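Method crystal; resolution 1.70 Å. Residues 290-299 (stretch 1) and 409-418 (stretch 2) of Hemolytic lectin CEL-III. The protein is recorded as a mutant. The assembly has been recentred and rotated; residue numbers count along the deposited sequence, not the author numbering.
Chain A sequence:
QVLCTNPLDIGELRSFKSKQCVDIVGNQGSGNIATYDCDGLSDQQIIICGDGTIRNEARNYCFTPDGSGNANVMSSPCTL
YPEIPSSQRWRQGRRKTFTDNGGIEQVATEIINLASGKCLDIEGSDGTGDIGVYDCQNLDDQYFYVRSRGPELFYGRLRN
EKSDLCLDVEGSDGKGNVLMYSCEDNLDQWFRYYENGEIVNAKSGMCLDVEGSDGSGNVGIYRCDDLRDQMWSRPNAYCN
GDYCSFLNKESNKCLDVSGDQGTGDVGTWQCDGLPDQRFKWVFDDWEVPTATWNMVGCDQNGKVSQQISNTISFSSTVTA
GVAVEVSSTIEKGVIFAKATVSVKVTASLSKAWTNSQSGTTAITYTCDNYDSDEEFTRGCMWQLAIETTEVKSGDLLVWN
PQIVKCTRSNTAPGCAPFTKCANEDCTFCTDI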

# COMPACT_ATOMS: atom_id res chain seq x y z
N THR A 290 15.47 1.38 9.14
CA THR A 290 15.15 1.67 10.52
C THR A 290 14.41 2.97 10.60
O THR A 290 14.78 3.93 9.91
N ALA A 291 13.38 3.00 11.44
CA ALA A 291 12.54 4.18 11.64
C ALA A 291 12.85 4.82 12.98
O ALA A 291 13.00 4.12 14.00
N THR A 292 12.99 6.15 12.99
CA THR A 292 13.18 6.92 14.23
C THR A 292 12.39 8.23 14.08
O THR A 292 11.83 8.49 13.02
N TRP A 293 12.31 9.00 15.16
CA TRP A 293 11.61 10.29 15.18
C TRP A 293 12.59 11.38 15.56
O TRP A 293 13.37 11.22 16.50
N ASN A 294 12.56 12.47 14.81
CA ASN A 294 13.38 13.66 15.09
C ASN A 294 12.51 14.80 15.58
O ASN A 294 11.46 15.08 15.00
N MET A 295 12.95 15.46 16.66
CA MET A 295 12.25 16.61 17.19
C MET A 295 12.31 17.76 16.19
O MET A 295 13.40 18.11 15.73
N VAL A 296 11.16 18.34 15.85
CA VAL A 296 11.08 19.50 14.92
C VAL A 296 10.98 20.82 15.69
O VAL A 296 11.52 21.86 15.26
N GLY A 297 10.26 20.78 16.80
CA GLY A 297 10.14 21.92 17.71
C GLY A 297 9.26 21.58 18.91
O GLY A 297 8.48 20.62 18.86
N CYS A 298 9.42 22.32 20.00
CA CYS A 298 8.56 22.14 21.17
C CYS A 298 8.00 23.48 21.62
O CYS A 298 8.54 24.54 21.26
N ASP A 299 6.91 23.43 22.36
CA ASP A 299 6.34 24.63 22.98
C ASP A 299 5.75 24.21 24.32
O ASP A 299 4.78 23.47 24.37
N SER A 409 5.32 15.22 25.01
CA SER A 409 6.56 14.85 25.66
C SER A 409 7.82 15.24 24.87
O SER A 409 7.80 15.24 23.63
N ASN A 410 8.91 15.57 25.59
CA ASN A 410 10.23 15.73 24.98
C ASN A 410 10.92 14.41 24.66
O ASN A 410 11.98 14.43 24.08
N THR A 411 10.31 13.29 25.08
CA THR A 411 10.79 11.95 24.77
C THR A 411 10.20 11.57 23.39
O THR A 411 9.01 11.81 23.15
N ALA A 412 11.02 11.02 22.51
CA ALA A 412 10.56 10.57 21.18
C ALA A 412 9.36 9.63 21.30
O ALA A 412 9.28 8.85 22.27
N PRO A 413 8.43 9.70 20.34
CA PRO A 413 7.31 8.74 20.34
C PRO A 413 7.74 7.28 20.44
O PRO A 413 8.75 6.85 19.84
N GLY A 414 6.98 6.54 21.21
CA GLY A 414 7.25 5.13 21.40
C GLY A 414 6.48 4.27 20.41
O GLY A 414 6.32 3.07 20.63
N CYS A 415 6.02 4.87 19.31
CA CYS A 415 5.16 4.20 18.33
C CYS A 415 5.69 4.40 16.93
O CYS A 415 6.10 5.50 16.56
N ALA A 416 5.64 3.33 16.13
CA ALA A 416 6.09 3.38 14.75
C ALA A 416 5.16 4.26 13.92
O ALA A 416 3.99 4.47 14.29
N PRO A 417 5.65 4.74 12.75
CA PRO A 417 4.74 5.43 11.85
C PRO A 417 3.64 4.44 11.43
O PRO A 417 3.85 3.23 11.49
N PHE A 418 2.47 4.96 11.02
CA PHE A 418 1.28 4.14 10.69
C PHE A 418 0.78 3.32 11.86
O PHE A 418 0.11 2.33 11.66

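A recurring principle of protein packing is that one large aromatic residue on a strand can anchor an irregular segment, provided that its polar edge is satisfied as well as its faces. The contact between residues 290-299 and 409-418 of hemolytic lectin CEL-III is a compact example. The first stretch is a strand and the second has no regular helix or strand; no backbone-to-backbone hydrogen bond joins them, and the one hydrogen bond between them starts from a side chain. The contact, which buries 392 Å² counted over both sides, is organised largely by side chains.

Trp293 dominates it, with 129 Å² of its surface covered by the other stretch. Its CA-to-CB bond points toward that stretch, and the m rotamer (chi1 -64°, chi2 101°) lays the indole along the segment from Pro413 to Pro417. Burying an indole leaves its N-H in need of a partner, and here a backbone carbonyl provides one: Trp293 NE1 donates a hydrogen bond to Cys415 O at 2.9 Å, with an N-H...O angle of 141°. Because that oxygen lies at the ring edge, near the ring plane, the bond leaves the faces of the indole free for apolar contacts. Cys415 takes part through this main-chain atom; its CA-to-CB bond points sideways, and its side chain, an m rotamer, is bonded covalently to a group elsewhere in the structure.

Pro413 uses one of those faces. Its CB sits 3.9 Å from the centroid of the five-membered ring of Trp293, 19° off the ring normal, a CH-pi contact in which an aliphatic carbon rests over the pi system. The same proline ring, with C-gamma exo pucker, also packs against the root of the tryptophan side chain, Pro413 CD lying 3.8 Å from Trp293 CB. Ala412 CB adds a looser apolar contact at 4.4 Å from Trp293 CB.

Pro417, with 51 Å² covered, packs against the six-membered ring at CZ2. Although its CA-to-CB bond runs sideways, its ring, with C-gamma endo pucker, has CD 4.0 Å from Trp293 CZ2. The same Pro417 CD is 4.2 Å from Ala291 CB, so a single carbon touches both Ala291 and Trp293. These two are two positions apart, and the intervening Thr292 points away, as is usual for neighbouring residues of a strand.

Farther along, the contact becomes more open and exposed. Asn410 has 49 Å² covered; its CA-to-CB bond points sideways and chi1 is m (-42°). Met295 starts sideways, but its extended chi1 and chi2 (both t), followed by an m chi3, bring its end closer, with Met295 CE 3.4 Å from Asn410 O and 4.3 Å from Asn410 CB. Cys298, an m rotamer pointing toward the other stretch and bonded covalently to a group elsewhere, places SG 4.1 Å from Asn410 ND2, a van der Waals approach. Nearby, Thr411 N donates a hydrogen bond to Ser409 OG at 3.0 Å, linking residues on the two sides of Asn410 within its own stretch.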

# COMPACT_ATOMS: atom_id res chain seq x y z
CB THR A 290 16.39 1.81 11.43
OG1 THR A 290 17.51 2.19 10.66
CG2 THR A 290 16.73 0.56 11.99
CB ALA A 291 11.08 3.80 11.57
CB THR A 292 14.67 7.25 14.49
OG1 THR A 292 15.19 7.95 13.35
CG2 THR A 292 15.51 5.98 14.71
CB TRP A 293 10.47 10.26 16.20
CG TRP A 293 9.40 9.27 15.86
CD1 TRP A 293 9.22 8.01 16.41
CD2 TRP A 293 8.37 9.44 14.89
NE1 TRP A 293 8.15 7.40 15.81
CE2 TRP A 293 7.60 8.24 14.87
CE3 TRP A 293 8.02 10.49 14.02
CZ2 TRP A 293 6.49 8.08 14.03
CZ3 TRP A 293 6.91 10.32 13.16
CH2 TRP A 293 6.16 9.12 13.18
CB ASN A 294 14.11 14.11 13.82
CG ASN A 294 15.16 13.12 13.38
OD1 ASN A 294 15.92 12.63 14.19
ND2 ASN A 294 15.20 12.82 12.09
CB MET A 295 12.91 17.03 18.50
CG MET A 295 12.06 17.86 19.43
SD MET A 295 13.06 18.37 20.87
CE MET A 295 12.83 16.96 21.98
CB VAL A 296 9.88 19.37 13.93
CG1 VAL A 296 9.92 20.48 12.92
CG2 VAL A 296 9.93 18.06 13.18
CB CYS A 298 9.30 21.46 22.33
SG CYS A 298 10.12 19.91 21.91
CB ASP A 299 5.27 25.25 22.06
CG ASP A 299 4.82 26.63 22.55
OD1 ASP A 299 5.32 27.06 23.61
OD2 ASP A 299 4.01 27.30 21.87
CB SER A 409 6.53 13.33 25.91
OG SER A 409 7.74 12.91 26.48
CB ASN A 410 11.19 16.53 25.88
CG ASN A 410 10.53 17.70 26.53
OD1 ASN A 410 9.99 17.60 27.64
ND2 ASN A 410 10.56 18.84 25.86
CB THR A 411 10.30 10.91 25.85
OG1 THR A 411 10.83 11.24 27.14
CG2 THR A 411 10.68 9.49 25.49
CB ALA A 412 11.69 9.88 20.41
CB PRO A 413 6.64 8.97 18.98
CG PRO A 413 6.91 10.43 18.71
CD PRO A 413 8.31 10.66 19.24
CB CYS A 415 3.73 4.74 18.40
SG CYS A 415 3.01 4.46 20.01
CB ALA A 416 6.09 1.92 14.17
CB PRO A 417 5.64 5.81 10.66
CG PRO A 417 6.74 4.80 10.69
CD PRO A 417 7.00 4.60 12.16
CB PHE A 418 1.50 3.28 9.42
CG PHE A 418 1.82 4.10 8.18
CD1 PHE A 418 3.15 4.36 7.84
CD2 PHE A 418 0.80 4.65 7.39
CE1 PHE A 418 3.45 5.15 6.71
CE2 PHE A 418 1.10 5.46 6.26
CZ PHE A 418 2.43 5.70 5.94